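Local coordinates for protein solute carrier family 15 member 1 (Mus musculus, PDB 5A9D) that is the extracellular domain of an intestinal transporter that carries di- and other small peptides into cells together with protons, at residues A[1-6]-A[65-70]; A[103-108]-A[143-148]; A[111-116]-A[135-140]. All coordinates share one frame; numbering follows the deposited sequence.

The chain folds into two successive immunoglobulin-like beta domains, and the three contacts lie within them. Contact 1 (1-6 with 65-70) closes first, in the leading domain, pairing strands 4-11 and 69-76. Contacts 2 and 3 belong to the following domain. Contact 3 (111-116 with 135-140) pairs strands 109-113 and 138-142, and contact 2 (103-108 with 143-148) joins the loops that enter the first of these strands and leave the second, so their segments adjoin in sequence although their centres lie about 18 Å apart. Contacts 1 and 3 approach to about 4 Å between nearest atoms without touching, with centres about 16 Å apart; contact 2 is about 24 Å from contact 1, centre to centre.

Contact 1 (A[1-6]-A[65-70]); sequences GGNQVQ and FEQGHR
The H69 imidazole has E66 OE1 above the centre of one face, and the carbonyl carbon of Q67 at its edge. H69 ND1 donates in the ring plane to Q67 O (2.9 Å), which fixes the ring's rotation, while NE2 binds a glycerol. The R70 guanidinium is met at its edge by the Q6 amide, the two planes turned 38° apart: R70 NE donates to Q6 OE1 at 2.9 Å from above the carbonyl plane. Both chains are extended and run side by side, so Q6 CB also lies 3.7 Å from R70 CG. Q6 NE2 donates to Q4 OE1 at 3.3 Å. This is the parallel pairing of strands 4-11 and 69-76 in an immunoglobulin-like sheet, with Q6 opposite R70 and an almost straight bond (175°) from Q6 N to H69 O. Before it, a type II turn from E66 to H69 directs G68 N to Q4 O at 2.7 Å. V5 packs on residues leading into the turn, CG1 against F65 CB (3.8 Å) and CG2 over E66 O and the Q67 backbone. Q67 lays CB and CG beside G2 O, 3.4 Å from each. R70 NH1 bonds P186 O of the second subunit.

Contact 2 (A[103-108]-A[143-148]); sequences NTLNEM and TTAVAP
From its CB, E107 meets the A145 methyl at 3.8 Å and the T144 hydroxyl at a similar distance. CG, anti to the carbonyl carbon, touches T144 OG1 at 3.6 Å, and a bend at chi2 (-58°) turns CD and OE1 back loosely near that hydroxyl, the side chains crossing at about a right angle. L105 rests CD1 against both A145 CB and T143 CG2, 4.0 Å from each, and the side chains of L105, T143 and V146 also touch L177. Here two loops meet at one end of an immunoglobulin-like domain, one leading into strand 109-113 and the other leaving strand 138-142. T143 OG1, anti to the backbone N (chi1 -175°), donates to M108 O at 2.9 Å from above the carbonyl plane and accepts from A145 N, an ST turn. An alanine at T143 would probably weaken this junction, since it removes the hydroxyl serving both bonds and the methyl packed on L105. A water donates to M108 O and accepts from T144 N (3.0 Å), so M108 O is gripped twice. In the first loop N103 OD1 accepts from L105 N, an Asx turn, while N103 ND2 donates in its amide plane to E107 O at 2.9 Å.

Contact 3 (A[111-116]-A[135-140]); sequences IKMSGK and GEKQYT
M113 and Y139 lie side by side on the buried face of the sheet and point the same way. M113 starts with CG anti to the backbone N and stays extended to SD. A bend at chi3 (-94°) swings CE to 3.3 Å from Y139 CD1, a tight, oblique approach to the ring. Y139 CG takes the crowded position between the backbone N and the carbonyl carbon (chi1 66°), which sets where the ring goes; the backbone puts CB against K112 O. On the CD2 side of the ring I111 runs alongside Y139 in the same direction and brings CG2 to 3.9 Å from CD2. Across this face the Y139 ring meets that of F101 on strand 97-103, where I111 also rests on F101 and M113 on I99, so the group joins the two sheets of the immunoglobulin-like sandwich. Strand segments 111-113 and 138-140 run antiparallel, 158° between their directions. K112 and T140 form a hydrogen-bonded pair: K112 N donates to T140 O at 3.1 Å and T140 N to K112 O at 2.9 Å, both in the carbonyl plane. On the face opposite Y139 these two side chains lie parallel, K112 CB 3.7 Å from T140 OG1, and the lysine chain then leads away. K137 crosses M113 at about a right angle, with CB near CE, and its CD is 3.4 Å from S114 OG. As the strands part, a type I' turn from M113 to K116 carries the chain into strand 116-121, and a water accepts from S114 N and donates to Q138 O at 2.7 Å.

Contact 1 (A[1-6]-A[65-70])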
ATOM      1  N   GLY A   1      19.271  -5.646  -1.606  1.00 73.10           N
ATOM      2  CA  GLY A   1      18.755  -4.289  -1.473  1.00 73.01           C
ATOM      3  C   GLY A   1      17.266  -4.224  -1.165  1.00 77.00           C
ATOM      4  O   GLY A   1      16.481  -4.937  -1.795  1.00 76.72           O
ATOM      5  N   GLY A   2      16.847  -3.408  -0.181  1.00 73.69           N
ATOM      6  CA  GLY A   2      17.681  -2.513   0.628  1.00 72.62           C
ATOM      7  C   GLY A   2      17.805  -1.169  -0.057  1.00 72.70           C
ATOM      8  O   GLY A   2      17.079  -0.235   0.272  1.00 72.21           O
ATOM      9  N   ASN A   3      18.630  -1.128  -1.118  1.00 65.02           N
ATOM     10  CA  ASN A   3      18.906   0.022  -1.983  1.00 63.31           C
ATOM     11  C   ASN A   3      18.346  -0.242  -3.422  1.00 61.72           C
ATOM     12  O   ASN A   3      18.370   0.668  -4.279  1.00 60.34           O
ATOM     13  CB  ASN A   3      20.449   0.252  -1.989  1.00 68.84           C
ATOM     14  CG  ASN A   3      21.045   1.223  -2.994  1.00104.93           C
ATOM     15  OD1 ASN A   3      21.876   0.852  -3.843  1.00 95.06           O
ATOM     16  ND2 ASN A   3      20.725   2.501  -2.854  1.00102.98           N
ATOM     17  N   GLN A   4      17.856  -1.484  -3.689  1.00 56.45           N
ATOM     18  CA  GLN A   4      17.375  -1.823  -5.035  1.00 53.23           C
ATOM     19  C   GLN A   4      15.849  -1.643  -5.205  1.00 48.80           C
ATOM     20  O   GLN A   4      15.059  -1.857  -4.280  1.00 47.57           O
ATOM     21  CB  GLN A   4      17.852  -3.207  -5.523  1.00 55.76           C
ATOM     22  CG  GLN A   4      17.119  -4.423  -4.943  1.00 79.84           C
ATOM     23  CD  GLN A   4      17.584  -5.764  -5.486  1.00 94.33           C
ATOM     24  OE1 GLN A   4      16.776  -6.617  -5.900  1.00 79.43           O
ATOM     25  NE2 GLN A   4      18.901  -5.974  -5.530  1.00 93.27           N
ATOM     26  N   VAL A   5      15.481  -1.147  -6.368  1.00 39.89           N
ATOM     27  CA  VAL A   5      14.105  -0.867  -6.754  1.00 37.19           C
ATOM     28  C   VAL A   5      13.741  -1.897  -7.835  1.00 37.60           C
ATOM     29  O   VAL A   5      14.518  -2.104  -8.770  1.00 35.76           O
ATOM     30  CB  VAL A   5      14.003   0.606  -7.253  1.00 41.15           C
ATOM     31  CG1 VAL A   5      12.715   0.858  -8.038  1.00 38.65           C
ATOM     32  CG2 VAL A   5      14.098   1.576  -6.070  1.00 41.91           C
ATOM     33  N   GLN A   6      12.623  -2.617  -7.650  1.00 31.59           N
ATOM     34  CA  GLN A   6      12.180  -3.593  -8.648  1.00 30.71           C
ATOM     35  C   GLN A   6      10.974  -3.012  -9.368  1.00 33.40           C
ATOM     36  O   GLN A   6      10.054  -2.482  -8.732  1.00 30.75           O
ATOM     37  CB  GLN A   6      11.871  -4.951  -8.028  1.00 32.75           C
ATOM     38  CG  GLN A   6      13.119  -5.802  -7.709  1.00 39.12           C
ATOM     39  CD  GLN A   6      12.779  -7.126  -7.040  1.00 51.92           C
ATOM     40  OE1 GLN A   6      11.697  -7.670  -7.211  1.00 48.81           O
ATOM     41  NE2 GLN A   6      13.678  -7.683  -6.234  1.00 43.25           N
ATOM     42  N   PHE A  65       9.589   5.954  -6.476  1.00 55.33           N
ATOM     43  CA  PHE A  65      10.023   4.575  -6.311  1.00 48.34           C
ATOM     44  C   PHE A  65      10.716   4.434  -4.978  1.00 49.25           C
ATOM     45  O   PHE A  65      11.582   5.235  -4.659  1.00 52.80           O
ATOM     46  CB  PHE A  65      10.921   4.106  -7.442  1.00 47.50           C
ATOM     47  CG  PHE A  65      10.238   4.093  -8.781  1.00 45.75           C
ATOM     48  CD1 PHE A  65       9.408   3.042  -9.146  1.00 44.91           C
ATOM     49  CD2 PHE A  65      10.429   5.134  -9.683  1.00 47.08           C
ATOM     50  CE1 PHE A  65       8.774   3.036 -10.391  1.00 46.21           C
ATOM     51  CE2 PHE A  65       9.786   5.137 -10.914  1.00 49.41           C
ATOM     52  CZ  PHE A  65       8.982   4.079 -11.275  1.00 46.74           C
ATOM     53  N   GLU A  66      10.318   3.452  -4.185  1.00 41.09           N
ATOM     54  CA  GLU A  66      10.921   3.207  -2.882  1.00 39.85           C
ATOM     55  C   GLU A  66      11.942   2.094  -2.965  1.00 40.42           C
ATOM     56  O   GLU A  66      11.661   1.026  -3.523  1.00 38.81           O
ATOM     57  CB  GLU A  66       9.859   2.850  -1.835  1.00 40.98           C
ATOM     58  CG  GLU A  66       8.886   3.953  -1.503  1.00 54.68           C
ATOM     59  CD  GLU A  66       8.161   3.704  -0.198  1.00 95.48           C
ATOM     60  OE1 GLU A  66       7.171   2.936  -0.198  1.00 86.75           O
ATOM     61  OE2 GLU A  66       8.659   4.194   0.844  1.00104.24           O
ATOM     62  N   GLN A  67      13.111   2.305  -2.372  1.00 38.07           N
ATOM     63  CA  GLN A  67      14.119   1.235  -2.362  1.00 39.04           C
ATOM     64  C   GLN A  67      13.654   0.086  -1.454  1.00 40.96           C
ATOM     65  O   GLN A  67      12.906   0.310  -0.497  1.00 38.92           O
ATOM     66  CB  GLN A  67      15.528   1.743  -1.992  1.00 43.37           C
ATOM     67  CG  GLN A  67      15.569   2.662  -0.775  1.00 51.73           C
ATOM     68  CD  GLN A  67      16.804   3.509  -0.781  1.00 65.15           C
ATOM     69  OE1 GLN A  67      17.922   3.013  -0.666  1.00 66.37           O
ATOM     70  NE2 GLN A  67      16.630   4.817  -0.862  1.00 50.35           N
ATOM     71  N   GLY A  68      14.009  -1.135  -1.849  1.00 37.78           N
ATOM     72  CA  GLY A  68      13.613  -2.350  -1.152  1.00 37.00           C
ATOM     73  C   GLY A  68      12.220  -2.815  -1.524  1.00 37.66           C
ATOM     74  O   GLY A  68      11.725  -3.796  -0.956  1.00 36.39           O
ATOM     75  N   HIS A  69      11.571  -2.108  -2.494  1.00 32.96           N
ATOM     76  CA  HIS A  69      10.214  -2.414  -2.925  1.00 31.71           C
ATOM     77  C   HIS A  69      10.067  -2.738  -4.394  1.00 33.61           C
ATOM     78  O   HIS A  69      10.868  -2.290  -5.218  1.00 33.00           O
ATOM     79  CB  HIS A  69       9.266  -1.256  -2.564  1.00 32.67           C
ATOM     80  CG  HIS A  69       9.117  -1.054  -1.088  1.00 36.58           C
ATOM     81  ND1 HIS A  69      10.149  -0.511  -0.319  1.00 39.80           N
ATOM     82  CD2 HIS A  69       8.062  -1.309  -0.285  1.00 37.46           C
ATOM     83  CE1 HIS A  69       9.693  -0.487   0.922  1.00 38.91           C
ATOM     84  NE2 HIS A  69       8.443  -0.948   0.986  1.00 38.51           N
ATOM     85  N   ARG A  70       9.032  -3.512  -4.720  1.00 30.97           N
ATOM     86  CA  ARG A  70       8.621  -3.833  -6.078  1.00 32.58           C
ATOM     87  C   ARG A  70       7.530  -2.864  -6.473  1.00 35.67           C
ATOM     88  O   ARG A  70       6.801  -2.359  -5.625  1.00 33.55           O
ATOM     89  CB  ARG A  70       8.051  -5.242  -6.213  1.00 33.50           C
ATOM     90  CG  ARG A  70       9.051  -6.333  -6.123  1.00 38.39           C
ATOM     91  CD  ARG A  70       8.299  -7.625  -6.107  1.00 41.76           C
ATOM     92  NE  ARG A  70       9.213  -8.755  -6.117  1.00 44.34           N
ATOM     93  CZ  ARG A  70       8.836 -10.016  -5.962  1.00 62.42           C
ATOM     94  NH1 ARG A  70       7.546 -10.322  -5.826  1.00 43.27           N
ATOM     95  NH2 ARG A  70       9.740 -10.986  -5.960  1.00 51.83           N
TER

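Contact 2 (A[103-108]-A[143-148])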
ATOM      1  N   ASN A 103       6.085   9.802  11.164  1.00 27.77           N
ATOM      2  CA  ASN A 103       6.669  11.124  11.305  1.00 28.84           C
ATOM      3  C   ASN A 103       5.626  12.097  11.821  1.00 34.38           C
ATOM      4  O   ASN A 103       4.601  12.262  11.177  1.00 35.72           O
ATOM      5  CB  ASN A 103       7.255  11.581   9.958  1.00 28.22           C
ATOM      6  CG  ASN A 103       7.834  12.968   9.983  1.00 35.98           C
ATOM      7  OD1 ASN A 103       8.228  13.476  11.024  1.00 33.87           O
ATOM      8  ND2 ASN A 103       7.973  13.575   8.829  1.00 26.17           N
ATOM      9  N   THR A 104       5.863  12.743  12.980  1.00 33.38           N
ATOM     10  CA  THR A 104       4.911  13.760  13.471  1.00 35.15           C
ATOM     11  C   THR A 104       5.456  15.175  13.246  1.00 41.87           C
ATOM     12  O   THR A 104       4.803  16.136  13.609  1.00 43.17           O
ATOM     13  CB  THR A 104       4.512  13.537  14.939  1.00 40.70           C
ATOM     14  OG1 THR A 104       5.609  13.883  15.777  1.00 36.18           O
ATOM     15  CG2 THR A 104       4.037  12.116  15.220  1.00 36.80           C
ATOM     16  N   LEU A 105       6.650  15.296  12.642  1.00 37.35           N
ATOM     17  CA  LEU A 105       7.283  16.587  12.405  1.00 37.99           C
ATOM     18  C   LEU A 105       6.681  17.259  11.181  1.00 43.07           C
ATOM     19  O   LEU A 105       6.025  16.587  10.390  1.00 40.10           O
ATOM     20  CB  LEU A 105       8.815  16.420  12.255  1.00 37.24           C
ATOM     21  CG  LEU A 105       9.514  15.600  13.349  1.00 41.35           C
ATOM     22  CD1 LEU A 105      10.973  15.399  13.005  1.00 41.48           C
ATOM     23  CD2 LEU A 105       9.337  16.221  14.734  1.00 41.75           C
ATOM     24  N   ASN A 106       6.927  18.582  11.023  1.00 42.28           N
ATOM     25  CA  ASN A 106       6.401  19.407   9.933  1.00 45.20           C
ATOM     26  C   ASN A 106       7.264  19.352   8.656  1.00 52.42           C
ATOM     27  O   ASN A 106       6.913  19.951   7.630  1.00 56.92           O
ATOM     28  CB  ASN A 106       6.168  20.861  10.429  1.00 46.70           C
ATOM     29  CG  ASN A 106       5.171  20.912  11.572  1.00 70.74           C
ATOM     30  OD1 ASN A 106       4.112  20.263  11.544  1.00 60.74           O
ATOM     31  ND2 ASN A 106       5.512  21.625  12.638  1.00 66.28           N
ATOM     32  N   GLU A 107       8.375  18.623   8.727  1.00 45.68           N
ATOM     33  CA  GLU A 107       9.313  18.382   7.629  1.00 45.16           C
ATOM     34  C   GLU A 107       9.443  16.871   7.458  1.00 45.59           C
ATOM     35  O   GLU A 107       9.185  16.119   8.402  1.00 41.17           O
ATOM     36  CB  GLU A 107      10.715  18.979   7.924  1.00 47.43           C
ATOM     37  CG  GLU A 107      10.758  20.490   8.170  1.00 60.07           C
ATOM     38  CD  GLU A 107      10.223  21.404   7.079  1.00 92.25           C
ATOM     39  OE1 GLU A 107      10.398  21.079   5.881  1.00 89.92           O
ATOM     40  OE2 GLU A 107       9.652  22.464   7.427  1.00 89.68           O
ATOM     41  N   MET A 108       9.853  16.436   6.264  1.00 42.67           N
ATOM     42  CA  MET A 108      10.080  15.032   5.935  1.00 40.65           C
ATOM     43  C   MET A 108      11.250  14.487   6.765  1.00 40.53           C
ATOM     44  O   MET A 108      12.146  15.234   7.157  1.00 39.57           O
ATOM     45  CB  MET A 108      10.440  14.896   4.454  1.00 45.03           C
ATOM     46  CG  MET A 108       9.267  15.059   3.518  1.00 51.63           C
ATOM     47  SD  MET A 108       9.888  15.087   1.822  1.00 59.27           S
ATOM     48  CE  MET A 108       8.355  15.431   0.912  1.00 58.97           C
ATOM     49  N   THR A 143      16.732  14.971   9.355  1.00 43.00           N
ATOM     50  CA  THR A 143      15.657  15.906   9.031  1.00 43.42           C
ATOM     51  C   THR A 143      16.142  17.352   9.171  1.00 52.34           C
ATOM     52  O   THR A 143      17.090  17.619   9.919  1.00 53.48           O
ATOM     53  CB  THR A 143      14.409  15.622   9.911  1.00 46.79           C
ATOM     54  OG1 THR A 143      13.318  16.451   9.509  1.00 45.48           O
ATOM     55  CG2 THR A 143      14.675  15.760  11.422  1.00 45.16           C
ATOM     56  N   THR A 144      15.480  18.284   8.443  1.00 50.98           N
ATOM     57  CA  THR A 144      15.748  19.728   8.509  1.00 53.33           C
ATOM     58  C   THR A 144      14.898  20.362   9.650  1.00 58.19           C
ATOM     59  O   THR A 144      15.104  21.529   9.999  1.00 61.48           O
ATOM     60  CB  THR A 144      15.455  20.402   7.144  1.00 59.48           C
ATOM     61  OG1 THR A 144      14.082  20.187   6.782  1.00 51.05           O
ATOM     62  CG2 THR A 144      16.394  19.936   6.025  1.00 58.33           C
ATOM     63  N   ALA A 145      13.954  19.584  10.221  1.00 51.39           N
ATOM     64  CA  ALA A 145      13.040  20.004  11.290  1.00 51.06           C
ATOM     65  C   ALA A 145      13.730  20.383  12.610  1.00 56.26           C
ATOM     66  O   ALA A 145      13.171  21.169  13.389  1.00 56.66           O
ATOM     67  CB  ALA A 145      11.993  18.932  11.536  1.00 48.75           C
ATOM     68  N   VAL A 146      14.943  19.843  12.853  1.00 50.87           N
ATOM     69  CA  VAL A 146      15.709  20.110  14.078  1.00 50.45           C
ATOM     70  C   VAL A 146      17.084  20.734  13.777  1.00 57.23           C
ATOM     71  O   VAL A 146      17.547  20.687  12.631  1.00 57.36           O
ATOM     72  CB  VAL A 146      15.827  18.849  14.984  1.00 51.90           C
ATOM     73  CG1 VAL A 146      14.481  18.479  15.605  1.00 49.66           C
ATOM     74  CG2 VAL A 146      16.429  17.660  14.229  1.00 50.53           C
ATOM     75  N   ALA A 147      17.744  21.295  14.814  1.00 54.87           N
ATOM     76  CA  ALA A 147      19.087  21.878  14.703  1.00 57.76           C
ATOM     77  C   ALA A 147      20.113  20.804  14.268  1.00 61.63           C
ATOM     78  O   ALA A 147      19.967  19.646  14.682  1.00 56.20           O
ATOM     79  CB  ALA A 147      19.501  22.476  16.035  1.00 60.47           C
ATOM     80  N   PRO A 148      21.138  21.149  13.432  1.00 62.06           N
ATOM     81  CA  PRO A 148      22.121  20.126  12.999  1.00 62.39           C
ATOM     82  C   PRO A 148      22.948  19.532  14.145  1.00 65.76           C
ATOM     83  O   PRO A 148      23.508  18.443  14.001  1.00 64.88           O
ATOM     84  CB  PRO A 148      23.013  20.890  12.005  1.00 67.75           C
ATOM     85  CG  PRO A 148      22.861  22.310  12.371  1.00 74.48           C
ATOM     86  CD  PRO A 148      21.438  22.461  12.823  1.00 66.81           C
TER
HETATM   87  O   HOH W   1      13.683  17.330   6.210  1.00 42.37           O

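Contact 3 (A[111-116]-A[135-140])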
ATOM      1  N   ILE A 111      15.030   7.730   7.562  1.00 32.09           N
ATOM      2  CA  ILE A 111      15.508   6.797   8.565  1.00 30.49           C
ATOM      3  C   ILE A 111      16.358   5.791   7.878  1.00 33.31           C
ATOM      4  O   ILE A 111      15.946   5.257   6.851  1.00 30.20           O
ATOM      5  CB  ILE A 111      14.364   6.092   9.368  1.00 31.68           C
ATOM      6  CG1 ILE A 111      13.399   7.117   9.953  1.00 32.23           C
ATOM      7  CG2 ILE A 111      14.955   5.174  10.461  1.00 31.45           C
ATOM      8  CD1 ILE A 111      12.114   7.314   9.109  1.00 26.92           C
ATOM      9  N   LYS A 112      17.543   5.502   8.465  1.00 30.14           N
ATOM     10  CA  LYS A 112      18.450   4.491   7.933  1.00 32.15           C
ATOM     11  C   LYS A 112      18.660   3.502   9.076  1.00 37.10           C
ATOM     12  O   LYS A 112      19.012   3.915  10.188  1.00 35.18           O
ATOM     13  CB  LYS A 112      19.799   5.088   7.458  1.00 35.50           C
ATOM     14  CG  LYS A 112      19.660   6.085   6.305  1.00 40.23           C
ATOM     15  CD  LYS A 112      20.869   6.058   5.404  1.00 49.77           C
ATOM     16  CE  LYS A 112      20.844   7.145   4.357  1.00 63.58           C
ATOM     17  NZ  LYS A 112      22.146   7.240   3.632  1.00 80.14           N
ATOM     18  N   MET A 113      18.362   2.224   8.831  1.00 34.80           N
ATOM     19  CA  MET A 113      18.503   1.182   9.857  1.00 36.29           C
ATOM     20  C   MET A 113      19.005  -0.088   9.217  1.00 39.60           C
ATOM     21  O   MET A 113      18.356  -0.602   8.308  1.00 36.17           O
ATOM     22  CB  MET A 113      17.170   0.921  10.575  1.00 37.69           C
ATOM     23  CG  MET A 113      17.259  -0.205  11.635  1.00 44.14           C
ATOM     24  SD  MET A 113      15.662  -0.659  12.373  1.00 49.00           S
ATOM     25  CE  MET A 113      15.654   0.320  13.751  1.00 46.52           C
ATOM     26  N   SER A 114      20.135  -0.621   9.733  1.00 41.75           N
ATOM     27  CA  SER A 114      20.774  -1.876   9.309  1.00 43.57           C
ATOM     28  C   SER A 114      20.749  -2.066   7.796  1.00 46.85           C
ATOM     29  O   SER A 114      20.260  -3.088   7.327  1.00 49.00           O
ATOM     30  CB  SER A 114      20.127  -3.083  10.003  1.00 48.78           C
ATOM     31  OG  SER A 114      19.873  -2.879  11.382  1.00 58.55           O
ATOM     32  N   GLY A 115      21.227  -1.067   7.051  1.00 42.15           N
ATOM     33  CA  GLY A 115      21.281  -1.112   5.584  1.00 41.67           C
ATOM     34  C   GLY A 115      19.969  -0.850   4.854  1.00 43.77           C
ATOM     35  O   GLY A 115      19.948  -0.800   3.624  1.00 47.39           O
ATOM     36  N   LYS A 116      18.861  -0.686   5.592  1.00 37.75           N
ATOM     37  CA  LYS A 116      17.546  -0.364   5.005  1.00 36.18           C
ATOM     38  C   LYS A 116      17.239   1.125   5.166  1.00 36.21           C
ATOM     39  O   LYS A 116      17.797   1.763   6.053  1.00 35.65           O
ATOM     40  CB  LYS A 116      16.430  -1.267   5.561  1.00 38.39           C
ATOM     41  CG  LYS A 116      16.676  -2.734   5.133  1.00 39.77           C
ATOM     42  CD  LYS A 116      15.549  -3.643   5.527  1.00 48.33           C
ATOM     43  CE  LYS A 116      15.803  -5.056   5.033  1.00 48.36           C
ATOM     44  NZ  LYS A 116      16.724  -5.785   5.937  1.00 73.81           N
ATOM     45  N   GLY A 135      16.967  -8.464  17.969  1.00 52.98           N
ATOM     46  CA  GLY A 135      17.991  -7.781  18.741  1.00 53.49           C
ATOM     47  C   GLY A 135      17.977  -6.289  18.578  1.00 52.83           C
ATOM     48  O   GLY A 135      17.323  -5.774  17.669  1.00 50.77           O
ATOM     49  N   GLU A 136      18.674  -5.578  19.487  1.00 49.51           N
ATOM     50  CA  GLU A 136      18.779  -4.101  19.456  1.00 47.68           C
ATOM     51  C   GLU A 136      19.421  -3.674  18.103  1.00 49.28           C
ATOM     52  O   GLU A 136      20.419  -4.248  17.686  1.00 47.42           O
ATOM     53  CB  GLU A 136      19.620  -3.635  20.661  1.00 51.90           C
ATOM     54  CG  GLU A 136      19.971  -2.161  20.729  1.00 63.70           C
ATOM     55  CD  GLU A 136      20.902  -1.805  21.870  1.00 91.53           C
ATOM     56  OE1 GLU A 136      22.113  -2.103  21.768  1.00 86.61           O
ATOM     57  OE2 GLU A 136      20.428  -1.180  22.849  1.00 97.07           O
ATOM     58  N   LYS A 137      18.809  -2.724  17.401  1.00 45.52           N
ATOM     59  CA  LYS A 137      19.312  -2.235  16.112  1.00 45.62           C
ATOM     60  C   LYS A 137      19.626  -0.759  16.260  1.00 50.90           C
ATOM     61  O   LYS A 137      18.822  -0.007  16.834  1.00 49.15           O
ATOM     62  CB  LYS A 137      18.251  -2.391  14.967  1.00 44.42           C
ATOM     63  CG  LYS A 137      17.765  -3.815  14.676  1.00 50.31           C
ATOM     64  CD  LYS A 137      18.862  -4.698  14.119  1.00 64.29           C
ATOM     65  CE  LYS A 137      18.724  -6.089  14.668  1.00 73.41           C
ATOM     66  NZ  LYS A 137      19.873  -6.946  14.325  1.00 60.25           N
ATOM     67  N   GLN A 138      20.764  -0.336  15.707  1.00 46.88           N
ATOM     68  CA  GLN A 138      21.121   1.075  15.687  1.00 46.34           C
ATOM     69  C   GLN A 138      20.435   1.702  14.463  1.00 45.72           C
ATOM     70  O   GLN A 138      20.298   1.052  13.438  1.00 45.70           O
ATOM     71  CB  GLN A 138      22.637   1.260  15.572  1.00 50.17           C
ATOM     72  CG  GLN A 138      23.389   1.009  16.865  1.00 72.31           C
ATOM     73  CD  GLN A 138      24.413   2.082  17.072  1.00 95.13           C
ATOM     74  OE1 GLN A 138      25.546   1.990  16.570  1.00 89.10           O
ATOM     75  NE2 GLN A 138      24.012   3.155  17.759  1.00 88.92           N
ATOM     76  N   TYR A 139      20.003   2.955  14.564  1.00 39.42           N
ATOM     77  CA  TYR A 139      19.420   3.654  13.425  1.00 36.51           C
ATOM     78  C   TYR A 139      19.642   5.155  13.493  1.00 43.88           C
ATOM     79  O   TYR A 139      19.964   5.702  14.555  1.00 44.42           O
ATOM     80  CB  TYR A 139      17.935   3.302  13.207  1.00 34.53           C
ATOM     81  CG  TYR A 139      16.976   3.747  14.284  1.00 35.51           C
ATOM     82  CD1 TYR A 139      16.764   2.970  15.424  1.00 38.11           C
ATOM     83  CD2 TYR A 139      16.213   4.897  14.129  1.00 34.57           C
ATOM     84  CE1 TYR A 139      15.831   3.348  16.389  1.00 36.91           C
ATOM     85  CE2 TYR A 139      15.298   5.292  15.091  1.00 35.83           C
ATOM     86  CZ  TYR A 139      15.103   4.514  16.213  1.00 39.16           C
ATOM     87  OH  TYR A 139      14.165   4.919  17.109  1.00 40.02           O
ATOM     88  N   THR A 140      19.525   5.819  12.343  1.00 38.60           N
ATOM     89  CA  THR A 140      19.705   7.254  12.315  1.00 37.08           C
ATOM     90  C   THR A 140      18.491   7.907  11.783  1.00 35.83           C
ATOM     91  O   THR A 140      17.822   7.352  10.931  1.00 33.69           O
ATOM     92  CB  THR A 140      20.938   7.697  11.487  1.00 40.22           C
ATOM     93  OG1 THR A 140      20.659   7.500  10.101  1.00 48.16           O
ATOM     94  CG2 THR A 140      22.228   7.006  11.903  1.00 38.49           C
TER
HETATM   95  O   HOH W   2      22.103   0.434  11.509  1.00 53.27           O